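Local structure of BIFUNCTIONAL PROTEIN Proline utilization A (PutA) (Corynebacterium freiburgense, 5UX5) at residues A[866-869]-A[870-873]; A[807-810]-A[811-815]; A[596-599]-A[600-604]; A[731-734]-A[735-739]. The protein catalyses both steps of proline catabolism to glutamate, joining an FAD-dependent proline dehydrogenase to an NAD-dependent aldehyde dehydrogenase in one polypeptide. All blocks are in the same frame, centred on the assembly; numbering follows the deposited sequence.

Contact 1 of 4, residues A[866-869]-A[870-873]; sequences VEVG and NAYI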
ATOM      1  N   VAL A 866     -10.318  19.033  -6.620  1.00 36.65           N
ATOM      2  CA  VAL A 866     -11.006  17.939  -5.939  1.00 36.61           C
ATOM      3  C   VAL A 866     -11.188  18.292  -4.480  1.00 35.48           C
ATOM      4  O   VAL A 866     -10.289  18.864  -3.853  1.00 43.82           O
ATOM      5  CB  VAL A 866     -10.261  16.604  -6.085  1.00 41.33           C
ATOM      6  CG1 VAL A 866      -8.918  16.633  -5.355  1.00 34.34           C
ATOM      7  CG2 VAL A 866     -11.162  15.477  -5.564  1.00 36.28           C
ATOM      8  N   GLU A 867     -12.337  17.904  -3.934  1.00 28.28           N
ATOM      9  CA  GLU A 867     -12.804  18.328  -2.621  1.00 29.20           C
ATOM     10  C   GLU A 867     -12.888  17.124  -1.707  1.00 28.87           C
ATOM     11  O   GLU A 867     -13.989  16.708  -1.331  1.00 37.15           O
ATOM     12  CB  GLU A 867     -14.136  19.037  -2.734  1.00 30.81           C
ATOM     13  CG  GLU A 867     -14.016  20.350  -3.458  1.00 38.99           C
ATOM     14  CD  GLU A 867     -15.351  21.032  -3.688  1.00 46.86           C
ATOM     15  OE1 GLU A 867     -15.322  22.231  -4.088  1.00 42.30           O
ATOM     16  OE2 GLU A 867     -16.410  20.392  -3.422  1.00 38.50           O
ATOM     17  N   VAL A 868     -11.719  16.602  -1.334  1.00 26.00           N
ATOM     18  CA  VAL A 868     -11.580  15.465  -0.431  1.00 28.97           C
ATOM     19  C   VAL A 868     -10.459  15.755   0.556  1.00 33.02           C
ATOM     20  O   VAL A 868      -9.522  16.506   0.268  1.00 27.34           O
ATOM     21  CB  VAL A 868     -11.265  14.149  -1.179  1.00 26.49           C
ATOM     22  CG1 VAL A 868     -12.349  13.843  -2.172  1.00 26.24           C
ATOM     23  CG2 VAL A 868      -9.889  14.230  -1.848  1.00 24.87           C
ATOM     24  N   GLY A 869     -10.536  15.132   1.719  1.00 29.86           N
ATOM     25  CA  GLY A 869      -9.488  15.368   2.681  1.00 26.63           C
ATOM     26  C   GLY A 869      -8.218  14.633   2.309  1.00 34.73           C
ATOM     27  O   GLY A 869      -7.118  15.175   2.471  1.00 37.18           O
ATOM     28  N   ASN A 870      -8.356  13.412   1.772  1.00 33.71           N
ATOM     29  CA  ASN A 870      -7.227  12.570   1.363  1.00 28.41           C
ATOM     30  C   ASN A 870      -7.295  12.348  -0.149  1.00 22.66           C
ATOM     31  O   ASN A 870      -8.144  11.599  -0.645  1.00 41.55           O
ATOM     32  CB  ASN A 870      -7.235  11.240   2.125  1.00 29.05           C
ATOM     33  CG  ASN A 870      -6.649  11.350   3.543  1.00 28.00           C
ATOM     34  OD1 ASN A 870      -7.297  11.845   4.461  1.00 40.96           O
ATOM     35  ND2 ASN A 870      -5.437  10.866   3.719  1.00 20.60           N
ATOM     36  N   ALA A 871      -6.412  13.032  -0.872  1.00 22.77           N
ATOM     37  CA  ALA A 871      -6.238  12.885  -2.315  1.00 23.43           C
ATOM     38  C   ALA A 871      -5.018  12.004  -2.641  1.00 22.96           C
ATOM     39  O   ALA A 871      -3.993  12.049  -1.954  1.00 26.82           O
ATOM     40  CB  ALA A 871      -6.093  14.254  -2.967  1.00 23.94           C
ATOM     41  N   TYR A 872      -5.157  11.164  -3.662  1.00 32.07           N
ATOM     42  CA  TYR A 872      -4.104  10.248  -4.099  1.00 30.61           C
ATOM     43  C   TYR A 872      -3.989  10.347  -5.604  1.00 26.45           C
ATOM     44  O   TYR A 872      -4.988  10.535  -6.302  1.00 25.95           O
ATOM     45  CB  TYR A 872      -4.375   8.785  -3.706  1.00 22.80           C
ATOM     46  CG  TYR A 872      -4.529   8.561  -2.224  1.00 25.27           C
ATOM     47  CD1 TYR A 872      -5.752   8.744  -1.624  1.00 22.36           C
ATOM     48  CD2 TYR A 872      -3.456   8.154  -1.420  1.00 27.88           C
ATOM     49  CE1 TYR A 872      -5.920   8.550  -0.286  1.00 22.34           C
ATOM     50  CE2 TYR A 872      -3.629   7.947  -0.049  1.00 21.07           C
ATOM     51  CZ  TYR A 872      -4.880   8.164   0.500  1.00 21.66           C
ATOM     52  OH  TYR A 872      -5.160   7.975   1.835  1.00 30.96           O
ATOM     53  N   ILE A 873      -2.772  10.235  -6.110  1.00 23.76           N
ATOM     54  CA  ILE A 873      -2.541  10.387  -7.533  1.00 29.81           C
ATOM     55  C   ILE A 873      -1.801   9.155  -8.026  1.00 32.76           C
ATOM     56  O   ILE A 873      -0.712   8.839  -7.537  1.00 38.08           O
ATOM     57  CB  ILE A 873      -1.790  11.695  -7.821  1.00 24.86           C
ATOM     58  CG1 ILE A 873      -2.768  12.845  -7.535  1.00 25.24           C
ATOM     59  CG2 ILE A 873      -1.285  11.738  -9.240  1.00 25.66           C
ATOM     60  CD1 ILE A 873      -2.145  14.121  -7.080  1.00 36.09           C
TER

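Contact 2 of 4, residues A[807-810]-A[811-815]; sequences DNVR and PGSWF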
ATOM      1  N   ASP A 807     -22.508  -0.883 -13.802  1.00 47.11           N
ATOM      2  CA  ASP A 807     -22.148  -0.016 -14.915  1.00 47.26           C
ATOM      3  C   ASP A 807     -23.241   1.038 -15.137  1.00 51.90           C
ATOM      4  O   ASP A 807     -24.429   0.804 -14.870  1.00 51.08           O
ATOM      5  CB  ASP A 807     -21.920  -0.889 -16.165  1.00 44.57           C
ATOM      6  CG  ASP A 807     -21.093  -0.218 -17.239  1.00 46.13           C
ATOM      7  OD1 ASP A 807     -20.522   0.866 -16.998  1.00 48.34           O
ATOM      8  OD2 ASP A 807     -20.965  -0.833 -18.323  1.00 45.45           O
ATOM      9  N   ASN A 808     -22.829   2.204 -15.646  1.00 55.67           N
ATOM     10  CA  ASN A 808     -23.742   3.296 -16.004  1.00 59.39           C
ATOM     11  C   ASN A 808     -24.437   3.897 -14.774  1.00 60.12           C
ATOM     12  O   ASN A 808     -25.608   4.280 -14.824  1.00 59.00           O
ATOM     13  CB  ASN A 808     -24.759   2.818 -17.043  1.00 48.41           C
ATOM     14  CG  ASN A 808     -24.101   2.441 -18.355  1.00 51.16           C
ATOM     15  OD1 ASN A 808     -23.243   3.162 -18.867  1.00 59.70           O
ATOM     16  ND2 ASN A 808     -24.452   1.274 -18.875  1.00 49.99           N
ATOM     17  N   VAL A 809     -23.713   3.976 -13.661  1.00 43.89           N
ATOM     18  CA  VAL A 809     -24.220   4.655 -12.472  1.00 51.26           C
ATOM     19  C   VAL A 809     -24.295   6.147 -12.772  1.00 56.68           C
ATOM     20  O   VAL A 809     -23.288   6.774 -13.117  1.00 54.05           O
ATOM     21  CB  VAL A 809     -23.322   4.365 -11.260  1.00 53.07           C
ATOM     22  CG1 VAL A 809     -23.630   5.301 -10.128  1.00 40.73           C
ATOM     23  CG2 VAL A 809     -23.514   2.936 -10.806  1.00 55.86           C
ATOM     24  N   ARG A 810     -25.547   6.747 -12.651  1.00 58.29           N
ATOM     25  CA  ARG A 810     -25.665   8.117 -13.135  1.00 52.67           C
ATOM     26  C   ARG A 810     -25.566   9.117 -11.986  1.00 48.89           C
ATOM     27  O   ARG A 810     -25.887   8.780 -10.842  1.00 47.63           O
ATOM     28  CB  ARG A 810     -26.995   8.300 -13.874  1.00 62.30           C
ATOM     29  CG  ARG A 810     -27.134   7.534 -15.196  1.00 70.85           C
ATOM     30  CD  ARG A 810     -26.120   8.011 -16.238  1.00 82.85           C
ATOM     31  NE  ARG A 810     -26.123   9.466 -16.424  1.00 90.88           N
ATOM     32  CZ  ARG A 810     -25.353  10.113 -17.301  1.00 90.13           C
ATOM     33  NH1 ARG A 810     -24.511   9.433 -18.081  1.00 92.09           N
ATOM     34  NH2 ARG A 810     -25.426  11.437 -17.406  1.00 80.26           N
ATOM     35  N   PRO A 811     -25.153  10.365 -12.250  1.00 48.91           N
ATOM     36  CA  PRO A 811     -25.024  11.356 -11.165  1.00 45.56           C
ATOM     37  C   PRO A 811     -26.358  11.666 -10.502  1.00 46.82           C
ATOM     38  O   PRO A 811     -27.330  12.041 -11.161  1.00 46.09           O
ATOM     39  CB  PRO A 811     -24.476  12.593 -11.887  1.00 46.80           C
ATOM     40  CG  PRO A 811     -24.947  12.444 -13.292  1.00 46.13           C
ATOM     41  CD  PRO A 811     -24.847  10.961 -13.564  1.00 50.84           C
ATOM     42  N   GLY A 812     -26.386  11.563  -9.175  1.00 43.11           N
ATOM     43  CA  GLY A 812     -27.593  11.799  -8.426  1.00 43.91           C
ATOM     44  C   GLY A 812     -28.449  10.576  -8.244  1.00 52.24           C
ATOM     45  O   GLY A 812     -29.443  10.639  -7.505  1.00 54.09           O
ATOM     46  N   SER A 813     -28.097   9.469  -8.905  1.00 46.62           N
ATOM     47  CA  SER A 813     -28.722   8.183  -8.656  1.00 51.48           C
ATOM     48  C   SER A 813     -28.446   7.727  -7.226  1.00 49.34           C
ATOM     49  O   SER A 813     -27.575   8.254  -6.529  1.00 49.72           O
ATOM     50  CB  SER A 813     -28.198   7.131  -9.639  1.00 64.65           C
ATOM     51  OG  SER A 813     -27.143   6.351  -9.083  1.00 65.35           O
ATOM     52  N   TRP A 814     -29.176   6.689  -6.806  1.00 56.36           N
ATOM     53  CA  TRP A 814     -29.059   6.224  -5.429  1.00 56.04           C
ATOM     54  C   TRP A 814     -27.636   5.751  -5.116  1.00 62.62           C
ATOM     55  O   TRP A 814     -27.072   6.107  -4.073  1.00 60.14           O
ATOM     56  CB  TRP A 814     -30.083   5.128  -5.138  1.00 54.20           C
ATOM     57  CG  TRP A 814     -29.965   4.631  -3.720  1.00 59.96           C
ATOM     58  CD1 TRP A 814     -30.486   5.216  -2.593  1.00 57.03           C
ATOM     59  CD2 TRP A 814     -29.266   3.453  -3.272  1.00 55.51           C
ATOM     60  NE1 TRP A 814     -30.158   4.473  -1.479  1.00 59.85           N
ATOM     61  CE2 TRP A 814     -29.410   3.389  -1.868  1.00 60.09           C
ATOM     62  CE3 TRP A 814     -28.540   2.448  -3.925  1.00 43.55           C
ATOM     63  CZ2 TRP A 814     -28.850   2.357  -1.107  1.00 59.91           C
ATOM     64  CZ3 TRP A 814     -27.987   1.426  -3.170  1.00 48.76           C
ATOM     65  CH2 TRP A 814     -28.144   1.387  -1.777  1.00 59.06           C
ATOM     66  N   PHE A 815     -27.034   4.941  -6.006  1.00 64.17           N
ATOM     67  CA  PHE A 815     -25.712   4.388  -5.692  1.00 51.27           C
ATOM     68  C   PHE A 815     -24.599   5.443  -5.730  1.00 55.07           C
ATOM     69  O   PHE A 815     -23.533   5.249  -5.116  1.00 49.97           O
ATOM     70  CB  PHE A 815     -25.382   3.198  -6.617  1.00 41.02           C
ATOM     71  CG  PHE A 815     -24.179   2.446  -6.175  1.00 39.81           C
ATOM     72  CD1 PHE A 815     -24.248   1.607  -5.067  1.00 41.04           C
ATOM     73  CD2 PHE A 815     -22.962   2.623  -6.807  1.00 39.28           C
ATOM     74  CE1 PHE A 815     -23.125   0.960  -4.597  1.00 37.24           C
ATOM     75  CE2 PHE A 815     -21.833   1.967  -6.349  1.00 36.61           C
ATOM     76  CZ  PHE A 815     -21.917   1.134  -5.249  1.00 36.25           C
TER

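Contact 3 of 4, residues A[596-599]-A[600-604]; sequences FPVA and IPLGG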
ATOM      1  N   PHE A 596     -11.954  -1.496  11.689  1.00 35.10           N
ATOM      2  CA  PHE A 596     -10.557  -1.337  12.090  1.00 30.89           C
ATOM      3  C   PHE A 596     -10.476  -1.482  13.595  1.00 31.50           C
ATOM      4  O   PHE A 596     -10.246  -0.505  14.311  1.00 30.80           O
ATOM      5  CB  PHE A 596     -10.007   0.017  11.652  1.00 29.40           C
ATOM      6  CG  PHE A 596      -9.771   0.123  10.185  1.00 32.29           C
ATOM      7  CD1 PHE A 596      -8.571  -0.323   9.641  1.00 30.02           C
ATOM      8  CD2 PHE A 596     -10.742   0.650   9.344  1.00 30.81           C
ATOM      9  CE1 PHE A 596      -8.334  -0.235   8.302  1.00 26.75           C
ATOM     10  CE2 PHE A 596     -10.517   0.752   7.994  1.00 34.49           C
ATOM     11  CZ  PHE A 596      -9.293   0.306   7.465  1.00 34.09           C
ATOM     12  N   PRO A 597     -10.624  -2.705  14.109  1.00 34.30           N
ATOM     13  CA  PRO A 597     -10.863  -2.893  15.545  1.00 29.84           C
ATOM     14  C   PRO A 597      -9.648  -2.803  16.443  1.00 31.69           C
ATOM     15  O   PRO A 597      -9.814  -2.944  17.659  1.00 34.60           O
ATOM     16  CB  PRO A 597     -11.458  -4.296  15.596  1.00 30.46           C
ATOM     17  CG  PRO A 597     -10.753  -4.975  14.496  1.00 38.94           C
ATOM     18  CD  PRO A 597     -10.667  -3.979  13.380  1.00 26.40           C
ATOM     19  N   VAL A 598      -8.451  -2.500  15.956  1.00 25.47           N
ATOM     20  CA  VAL A 598      -7.311  -2.298  16.839  1.00 24.98           C
ATOM     21  C   VAL A 598      -6.733  -0.887  16.712  1.00 33.68           C
ATOM     22  O   VAL A 598      -6.533  -0.200  17.711  1.00 44.67           O
ATOM     23  CB  VAL A 598      -6.231  -3.373  16.620  1.00 25.14           C
ATOM     24  CG1 VAL A 598      -4.986  -3.068  17.482  1.00 24.93           C
ATOM     25  CG2 VAL A 598      -6.811  -4.769  16.964  1.00 26.28           C
ATOM     26  N   ALA A 599      -6.500  -0.422  15.488  1.00 30.26           N
ATOM     27  CA  ALA A 599      -5.865   0.882  15.306  1.00 28.89           C
ATOM     28  C   ALA A 599      -6.796   2.039  15.679  1.00 32.94           C
ATOM     29  O   ALA A 599      -6.372   3.005  16.330  1.00 23.06           O
ATOM     30  CB  ALA A 599      -5.394   1.032  13.867  1.00 33.88           C
ATOM     31  N   ILE A 600      -8.057   1.981  15.272  1.00 30.74           N
ATOM     32  CA  ILE A 600      -8.908   3.124  15.562  1.00 28.79           C
ATOM     33  C   ILE A 600      -9.212   3.226  17.053  1.00 32.71           C
ATOM     34  O   ILE A 600      -8.995   4.300  17.622  1.00 41.02           O
ATOM     35  CB  ILE A 600     -10.176   3.108  14.706  1.00 28.32           C
ATOM     36  CG1 ILE A 600      -9.770   3.495  13.269  1.00 26.27           C
ATOM     37  CG2 ILE A 600     -11.236   4.033  15.327  1.00 23.31           C
ATOM     38  CD1 ILE A 600     -10.876   3.459  12.252  1.00 31.02           C
ATOM     39  N   PRO A 601      -9.623   2.166  17.754  1.00 44.96           N
ATOM     40  CA  PRO A 601      -9.771   2.327  19.216  1.00 27.45           C
ATOM     41  C   PRO A 601      -8.478   2.777  19.864  1.00 31.85           C
ATOM     42  O   PRO A 601      -8.478   3.736  20.641  1.00 38.24           O
ATOM     43  CB  PRO A 601     -10.233   0.935  19.696  1.00 25.42           C
ATOM     44  CG  PRO A 601     -10.045   0.024  18.553  1.00 25.40           C
ATOM     45  CD  PRO A 601      -9.985   0.801  17.298  1.00 24.58           C
ATOM     46  N   LEU A 602      -7.356   2.139  19.537  1.00 33.34           N
ATOM     47  CA  LEU A 602      -6.113   2.526  20.191  1.00 33.29           C
ATOM     48  C   LEU A 602      -5.676   3.931  19.785  1.00 31.63           C
ATOM     49  O   LEU A 602      -5.052   4.639  20.584  1.00 33.05           O
ATOM     50  CB  LEU A 602      -5.002   1.516  19.898  1.00 28.26           C
ATOM     51  CG  LEU A 602      -5.080   0.204  20.674  1.00 28.01           C
ATOM     52  CD1 LEU A 602      -3.875  -0.690  20.351  1.00 25.55           C
ATOM     53  CD2 LEU A 602      -5.164   0.476  22.157  1.00 25.46           C
ATOM     54  N   GLY A 603      -5.982   4.358  18.564  1.00 27.00           N
ATOM     55  CA  GLY A 603      -5.505   5.656  18.135  1.00 21.51           C
ATOM     56  C   GLY A 603      -6.116   6.764  18.951  1.00 25.20           C
ATOM     57  O   GLY A 603      -5.430   7.694  19.359  1.00 24.36           O
ATOM     58  N   GLY A 604      -7.409   6.651  19.235  1.00 32.68           N
ATOM     59  CA  GLY A 604      -8.066   7.631  20.085  1.00 34.89           C
ATOM     60  C   GLY A 604      -7.604   7.591  21.525  1.00 33.41           C
ATOM     61  O   GLY A 604      -7.498   8.632  22.174  1.00 37.64           O
TER

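Contact 4 of 4, residues A[731-734]-A[735-739]; sequences VILV and GDVGR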
ATOM      1  N   VAL A 731     -15.706   4.267  -9.648  1.00 34.44           N
ATOM      2  CA  VAL A 731     -14.672   4.602 -10.616  1.00 40.25           C
ATOM      3  C   VAL A 731     -15.361   5.390 -11.737  1.00 40.83           C
ATOM      4  O   VAL A 731     -16.393   4.957 -12.275  1.00 42.27           O
ATOM      5  CB  VAL A 731     -13.924   3.327 -11.112  1.00 42.34           C
ATOM      6  CG1 VAL A 731     -14.853   2.341 -11.752  1.00 33.56           C
ATOM      7  CG2 VAL A 731     -12.760   3.633 -12.060  1.00 32.08           C
ATOM      8  N   ILE A 732     -14.828   6.572 -12.036  1.00 33.76           N
ATOM      9  CA  ILE A 732     -15.388   7.479 -13.036  1.00 42.72           C
ATOM     10  C   ILE A 732     -14.395   7.516 -14.184  1.00 44.85           C
ATOM     11  O   ILE A 732     -13.277   8.017 -14.020  1.00 47.26           O
ATOM     12  CB  ILE A 732     -15.604   8.900 -12.489  1.00 46.66           C
ATOM     13  CG1 ILE A 732     -16.392   8.915 -11.192  1.00 44.70           C
ATOM     14  CG2 ILE A 732     -16.300   9.785 -13.500  1.00 37.34           C
ATOM     15  CD1 ILE A 732     -16.421  10.292 -10.623  1.00 38.00           C
ATOM     16  N   LEU A 733     -14.793   6.998 -15.338  1.00 36.60           N
ATOM     17  CA  LEU A 733     -13.940   6.936 -16.516  1.00 41.32           C
ATOM     18  C   LEU A 733     -14.264   8.100 -17.438  1.00 44.45           C
ATOM     19  O   LEU A 733     -15.438   8.351 -17.732  1.00 45.77           O
ATOM     20  CB  LEU A 733     -14.160   5.630 -17.267  1.00 42.86           C
ATOM     21  CG  LEU A 733     -14.321   4.400 -16.406  1.00 36.93           C
ATOM     22  CD1 LEU A 733     -14.623   3.233 -17.312  1.00 38.75           C
ATOM     23  CD2 LEU A 733     -13.039   4.185 -15.688  1.00 35.45           C
ATOM     24  N   VAL A 734     -13.236   8.820 -17.880  1.00 42.66           N
ATOM     25  CA  VAL A 734     -13.421   9.899 -18.846  1.00 44.09           C
ATOM     26  C   VAL A 734     -13.191   9.355 -20.246  1.00 47.58           C
ATOM     27  O   VAL A 734     -12.152   8.733 -20.521  1.00 42.11           O
ATOM     28  CB  VAL A 734     -12.493  11.089 -18.563  1.00 39.86           C
ATOM     29  CG1 VAL A 734     -12.723  12.144 -19.614  1.00 40.54           C
ATOM     30  CG2 VAL A 734     -12.760  11.668 -17.173  1.00 38.56           C
ATOM     31  N   GLY A 735     -14.173   9.549 -21.122  1.00 50.98           N
ATOM     32  CA  GLY A 735     -14.017   9.052 -22.474  1.00 53.20           C
ATOM     33  C   GLY A 735     -13.853   7.546 -22.501  1.00 52.76           C
ATOM     34  O   GLY A 735     -14.503   6.808 -21.747  1.00 42.84           O
ATOM     35  N   ASP A 736     -12.973   7.084 -23.392  1.00 54.98           N
ATOM     36  CA  ASP A 736     -12.718   5.667 -23.629  1.00 62.97           C
ATOM     37  C   ASP A 736     -11.374   5.289 -23.012  1.00 58.27           C
ATOM     38  O   ASP A 736     -10.345   5.894 -23.335  1.00 58.35           O
ATOM     39  CB  ASP A 736     -12.745   5.361 -25.131  1.00 76.14           C
ATOM     40  CG  ASP A 736     -12.320   3.931 -25.454  1.00 85.10           C
ATOM     41  OD1 ASP A 736     -13.012   2.986 -25.021  1.00 89.58           O
ATOM     42  OD2 ASP A 736     -11.305   3.747 -26.161  1.00 87.89           O
ATOM     43  N   VAL A 737     -11.384   4.293 -22.129  1.00 53.55           N
ATOM     44  CA  VAL A 737     -10.182   3.901 -21.408  1.00 46.43           C
ATOM     45  C   VAL A 737      -9.665   2.528 -21.851  1.00 48.17           C
ATOM     46  O   VAL A 737      -8.883   1.900 -21.141  1.00 42.79           O
ATOM     47  CB  VAL A 737     -10.410   3.965 -19.888  1.00 47.77           C
ATOM     48  CG1 VAL A 737     -10.468   5.406 -19.433  1.00 47.08           C
ATOM     49  CG2 VAL A 737     -11.710   3.279 -19.525  1.00 58.72           C
ATOM     50  N   GLY A 738     -10.047   2.075 -23.034  1.00 56.72           N
ATOM     51  CA  GLY A 738      -9.414   0.894 -23.621  1.00 58.96           C
ATOM     52  C   GLY A 738      -9.504  -0.377 -22.791  1.00 49.65           C
ATOM     53  O   GLY A 738     -10.586  -0.891 -22.482  1.00 50.88           O
ATOM     54  N   ARG A 739      -8.354  -0.952 -22.474  1.00 47.71           N
ATOM     55  CA  ARG A 739      -8.384  -2.267 -21.849  1.00 55.36           C
ATOM     56  C   ARG A 739      -8.894  -2.238 -20.408  1.00 54.26           C
ATOM     57  O   ARG A 739      -9.134  -3.314 -19.842  1.00 53.04           O
ATOM     58  CB  ARG A 739      -6.987  -2.883 -21.915  1.00 62.44           C
ATOM     59  CG  ARG A 739      -6.275  -2.596 -23.237  1.00 69.01           C
ATOM     60  CD  ARG A 739      -5.027  -3.456 -23.395  1.00 68.56           C
ATOM     61  NE  ARG A 739      -4.273  -3.560 -22.148  1.00 63.95           N
ATOM     62  CZ  ARG A 739      -3.464  -2.609 -21.696  1.00 59.11           C
ATOM     63  NH1 ARG A 739      -3.306  -1.487 -22.382  1.00 64.83           N
ATOM     64  NH2 ARG A 739      -2.804  -2.773 -20.568  1.00 50.14           N
TER

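Contact 1 of 4, residues A[866-869]-A[870-873]
Val868 lays its CG2 methyl over the start of the next strand, 3.4 Å from Asn870 O and 4.0 Å from the CB of Ala871. The torsion explains the reach: with chi1 at -59°, CG1 stands anti to the carbonyl carbon, while CG2 sits between the two backbone branches and faces the strand. Val866, the first residue beyond helix 856-865, adds a looser touch, its CG1 standing 4.4 Å from Ala871 CB. The small methyl of Ala871 is therefore met by one branch from each valine, and Trp862 of the helix also touches Ala871.

The CB of Asn870 points away from segment 866-869, and the amide beyond it is gripped at both ends: ND2 donates to Pro886 O, and OD1 accepts from Gly888 N and Lys900 NZ. These bonds should fix the rotation of a buried amide, and Lys900 NZ also reaches Gly869 O, so one ammonium spans the corner. Strand 1056-1064 pairs through Ala1060 with Gly869 and Ala871, bringing in the C-terminal part of the chain.

Apolar packing at the turn from helix to strand completes a beta-alpha-beta crossover, strand 845-852, helix 856-865 and strand 870-873, a unit of the alpha/beta catalytic domain of aldehyde dehydrogenases.

Contact 2 of 4, residues A[807-810]-A[811-815]
The chain reverses between Arg810 and Ser813 in a type II beta turn, closed by a hydrogen bond from Ser813 N to Arg810 O of 3.0 Å. Pro811 and Gly812 occupy its two central positions, the classic pairing for this turn: the proline ring holds phi near the value required at the first, and the positive phi of 89° at the second suits glycine, since a CB there would press on the preceding carbonyl oxygen. The closing bond is fairly straight at the hydrogen (155°), yet the donor stands above the carbonyl plane of Arg810.

Arg810 and Pro811 run side by side and point the same way. The arginine chain bends at both chi2 and chi3, folding back so that NE comes within 3.5 Å of Pro811 CD and the guanidinium meets the ring obliquely.

Val809 sends its two methyls to different partners. CG1, anti to the backbone N (chi1 166°), lies 3.8 Å from Ser813 OG, while CG2 meets the ring of the buried Phe815. The turn lies in the loop that joins strands 804-807 and 824-830 of the catalytic domain, and the side chain of Phe815 is about 12 Å from the bound NAD.

Phe815 is covered from beyond the turn by Ser729 and Leu730 of strand 728-734, and Lys695 makes a cation-pi contact with its ring. Phe815 CD2 rests 4.0 Å from Val809 CG2, the two side chains slanting across each other.

Contact 3 of 4, residues A[596-599]-A[600-604]
The first turn of helix 599-611 grows directly out of the Pro-Trp-Asn-Phe-Pro sequence that marks the aldehyde dehydrogenase family. Three backbone bonds of i to i+4 spacing wind it up. Ile600 N reaches Phe596 O only weakly, at 3.4 Å; Leu602 N donates to Val598 O at 3.1 Å with an N-H...O angle of 155°; Gly603 N follows on Ala599 O. Pro601 has no N-H to add to the series, and its ring carbon CG lies against Pro597 O instead. Proline is well tolerated in the first turn of a helix, where a missing N-H costs little.

Side chains pair with the same spacing. The CD1 tip of Ile600 lies 3.6 Å from Phe596 CB and 4.0 Å from Phe596 CD2, approaching the ring obliquely. Val598 and Leu602 lie alongside, pointing the same way, with CG1 of the valine 3.9 Å from CD1 of the leucine; chi1 of 175° sets that methyl beside the valine's carbonyl carbon, where the leucine can meet it. Leu602 continues onto Ala630 and Leu634 of helix 624-636.

At the helix start, Glu556 OE2 accepts from both Val598 N and Ala599 N, tying the turn to helix 550-574. Lys548 makes a cation-pi contact with Phe596, and a sulfate, probably from crystallisation, lies about 4 Å from that side chain. In related aldehyde dehydrogenases the phenylalanine of this motif lines the aldehyde-substrate site, and it probably does so here.

Contact 4 of 4, residues A[731-734]-A[735-739]
Apolar contact comes first: Leu733 and Val737 meet at about a right angle, with CG2 of the valine 3.7 Å from CD1 of the leucine and 4.1 Å from its CB. The valine methyl thus lies against CB and both methyls of the leucine, CD1 nearest. At chi1 -73°, Val737 holds CG1 anti to its carbonyl carbon, which puts CG2, the branch between N and the carbonyl carbon, against Leu733. CG1 instead lies 3.9 Å from Val734 O, and the neighbouring Val700 of strand 696-700 touches both Leu733 and Val737.

The backbone bends between the two residues. Gly735 has a positive phi of 61°, a value that favours glycine, and here strand 728-734 gives way to the loop that leads into helix 740-750, a strand-to-helix connection of the aldehyde dehydrogenase catalytic domain. Val734 points away from the loop and packs on Ala836 of helix 833-841.

At the end of segment 735-739, Arg739 NH2 makes a salt bridge with Asp707 OD2, and its NE forms a long, weak ion pair with Glu159 of the proline dehydrogenase part of the chain.

Along the chain the order is contact 3, contact 4, contact 2, contact 1, all within the aldehyde dehydrogenase part. Three of them belong to one catalytic region. Strand 804-807, leading into contact 2, pairs with 824-830, which pairs with 728-734 of contact 4; from there 696-700 and 845-852 lead to 870-873 of contact 1. Between centres, contacts 2 and 4 are the closest, about 16 Å apart, and contacts 1 and 4 about 20 Å. Contact 3, about 23 Å from contact 1 and 37 Å from contact 4, follows strand 580-591 of another sheet. The side chains of Pro601 and Phe815 lie about 9 and 12 Å from NAD, consistent with a cofactor held between the two regions.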